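Local coordinates for protein hydrogenase maturation factor (Thermoanaerobacter tengcongensis, PDB 3VTH) that probably transfers the carbamoyl group of carbamoyl phosphate, at the cost of ATP, to the C-terminal cysteine of HypE during [NiFe]-hydrogenase maturation, at residues Tyr645-Pro649 / Glu650-Arg654. Sequence-based numbering, arbitrary orientation.
Sequences YVIDP and ELILR
D648 and E650 meet where strand 645-647 gives way to helix 649-662. D648 is the N-cap. Its OD1 accepts from E650 N at 3.1 Å, with the donor well above the carboxylate plane. The side chain reaches forward because CG lies anti to the backbone N (chi1 -176°). K539 forms a salt bridge with the same OD1, so this oxygen serves both the helix start and the neighbouring strand 530-542. With an alanine here, E650 N would probably lose its capping acceptor and K539 its carboxylate mate.

The backbone adds further bonds. L653 N donates to P649 O at 3.0 Å, an alpha-helical i to i+4 bond. The bond from L651 N to D648 O, 3.3 Å long, spans three residues. I652 N makes a weak second bond to P649 O.

The charged groups follow on one side of the helix. R654 grips E650 side-on, with NE on OE2 at 2.9 Å and NH2 on OE1 at 3.0 Å. The chi2 bend of E650 (-86°) carries its carboxylate forward along the helix to R654. L651 CD2 lies 3.7 Å above the centre of the R654 guanidinium, a methyl over one face of the cation. Y566 also hydrogen-bonds to E650 OE2. A water lies 2.6 Å from both D648 OD2 and E650 OE1. It bridges the two carboxylates and so probably eases their repulsion.

The apolar contact joins two isoleucines. I647 CG2 approaches I652 CD1 at 4.3 Å. Both isoleucines face helix 666-692, while P649 and L653 pack on F600 of helix 597-607.

This is an Asp N-cap with a proline directly after it, joining strand to helix within the second Kae1-like subdomain, away from the metal and nucleotide sites.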
loop_
_atom_site.group_PDB
_atom_site.type_symbol
_atom_site.label_atom_id
_atom_site.label_comp_id
_atom_site.label_asym_id
_atom_site.label_seq_id
_atom_site.Cartn_x
_atom_site.Cartn_y
_atom_site.Cartn_z
ATOM N N TYR A 645 -30.307 4.178 -14.653
ATOM C CA TYR A 645 -30.222 2.850 -15.238
ATOM C C TYR A 645 -30.050 1.848 -14.111
ATOM O O TYR A 645 -29.182 2.007 -13.242
ATOM C CB TYR A 645 -29.052 2.727 -16.194
ATOM C CG TYR A 645 -29.107 3.641 -17.385
ATOM C CD1 TYR A 645 -28.437 4.864 -17.368
ATOM C CD2 TYR A 645 -29.803 3.284 -18.533
ATOM C CE1 TYR A 645 -28.466 5.722 -18.468
ATOM C CE2 TYR A 645 -29.835 4.129 -19.645
ATOM C CZ TYR A 645 -29.161 5.345 -19.601
ATOM O OH TYR A 645 -29.184 6.193 -20.683
ATOM N N VAL A 646 -30.834 0.795 -14.108
ATOM C CA VAL A 646 -30.770 -0.209 -13.074
ATOM C C VAL A 646 -30.777 -1.611 -13.641
ATOM O O VAL A 646 -31.546 -1.917 -14.490
ATOM C CB VAL A 646 -31.921 -0.074 -12.091
ATOM C CG1 VAL A 646 -31.943 -1.176 -11.118
ATOM C CG2 VAL A 646 -31.885 1.231 -11.392
ATOM N N ILE A 647 -29.894 -2.438 -13.116
ATOM C CA ILE A 647 -29.816 -3.847 -13.438
ATOM C C ILE A 647 -30.167 -4.663 -12.200
ATOM O O ILE A 647 -29.663 -4.380 -11.105
ATOM C CB ILE A 647 -28.397 -4.192 -13.910
ATOM C CG1 ILE A 647 -28.113 -3.459 -15.231
ATOM C CG2 ILE A 647 -28.231 -5.735 -14.055
ATOM C CD1 ILE A 647 -26.608 -3.331 -15.578
ATOM N N ASP A 648 -31.022 -5.663 -12.388
ATOM C CA ASP A 648 -31.469 -6.537 -11.309
ATOM C C ASP A 648 -30.587 -7.791 -11.220
ATOM O O ASP A 648 -30.690 -8.687 -12.063
ATOM C CB ASP A 648 -32.951 -6.909 -11.536
ATOM C CG ASP A 648 -33.552 -7.751 -10.399
ATOM O OD1 ASP A 648 -32.856 -8.095 -9.407
ATOM O OD2 ASP A 648 -34.753 -8.050 -10.506
ATOM N N PRO A 649 -29.723 -7.861 -10.189
ATOM C CA PRO A 649 -28.831 -9.000 -10.033
ATOM C C PRO A 649 -29.544 -10.338 -9.851
ATOM O O PRO A 649 -28.970 -11.363 -10.200
ATOM C CB PRO A 649 -28.018 -8.641 -8.785
ATOM C CG PRO A 649 -28.837 -7.692 -8.056
ATOM C CD PRO A 649 -29.545 -6.887 -9.098
ATOM N N GLU A 650 -30.776 -10.335 -9.336
ATOM C CA GLU A 650 -31.485 -11.603 -9.128
ATOM C C GLU A 650 -31.786 -12.348 -10.441
ATOM O O GLU A 650 -31.796 -13.571 -10.459
ATOM C CB GLU A 650 -32.757 -11.422 -8.293
ATOM C CG GLU A 650 -33.401 -12.753 -7.836
ATOM C CD GLU A 650 -34.373 -13.372 -8.866
ATOM O OE1 GLU A 650 -35.047 -12.612 -9.599
ATOM O OE2 GLU A 650 -34.470 -14.626 -8.934
ATOM N N LEU A 651 -32.043 -11.606 -11.522
ATOM C CA LEU A 651 -32.287 -12.212 -12.844
ATOM C C LEU A 651 -31.072 -12.984 -13.380
ATOM O O LEU A 651 -31.211 -13.995 -14.089
ATOM C CB LEU A 651 -32.718 -11.130 -13.841
ATOM C CG LEU A 651 -34.019 -10.395 -13.481
ATOM C CD1 LEU A 651 -34.345 -9.302 -14.495
ATOM C CD2 LEU A 651 -35.175 -11.403 -13.365
ATOM N N ILE A 652 -29.890 -12.492 -13.033
ATOM C CA ILE A 652 -28.630 -13.135 -13.354
ATOM C C ILE A 652 -28.432 -14.341 -12.428
ATOM O O ILE A 652 -28.022 -15.413 -12.884
ATOM C CB ILE A 652 -27.453 -12.122 -13.222
ATOM C CG1 ILE A 652 -27.573 -11.053 -14.311
ATOM C CG2 ILE A 652 -26.079 -12.822 -13.305
ATOM C CD1 ILE A 652 -26.809 -9.803 -14.027
ATOM N N LEU A 653 -28.759 -14.170 -11.139
ATOM C CA LEU A 653 -28.681 -15.283 -10.180
ATOM C C LEU A 653 -29.572 -16.463 -10.597
ATOM O O LEU A 653 -29.209 -17.610 -10.370
ATOM C CB LEU A 653 -29.006 -14.840 -8.743
ATOM C CG LEU A 653 -28.044 -13.873 -8.041
ATOM C CD1 LEU A 653 -28.585 -13.512 -6.655
ATOM C CD2 LEU A 653 -26.638 -14.464 -7.925
ATOM N N ARG A 654 -30.720 -16.182 -11.213
ATOM C CA ARG A 654 -31.584 -17.259 -11.753
ATOM C C ARG A 654 -30.871 -18.159 -12.742
ATOM O O ARG A 654 -30.998 -19.375 -12.661
ATOM C CB ARG A 654 -32.798 -16.691 -12.466
ATOM C CG ARG A 654 -33.878 -16.298 -11.533
ATOM C CD ARG A 654 -35.160 -15.969 -12.253
ATOM N NE ARG A 654 -35.854 -14.927 -11.505
ATOM C CZ ARG A 654 -36.983 -14.347 -11.887
ATOM N NH1 ARG A 654 -37.566 -14.712 -13.017
ATOM N NH2 ARG A 654 -37.525 -13.404 -11.129
HETATM O O HOH W 1 -36.015 -10.226 -9.703
#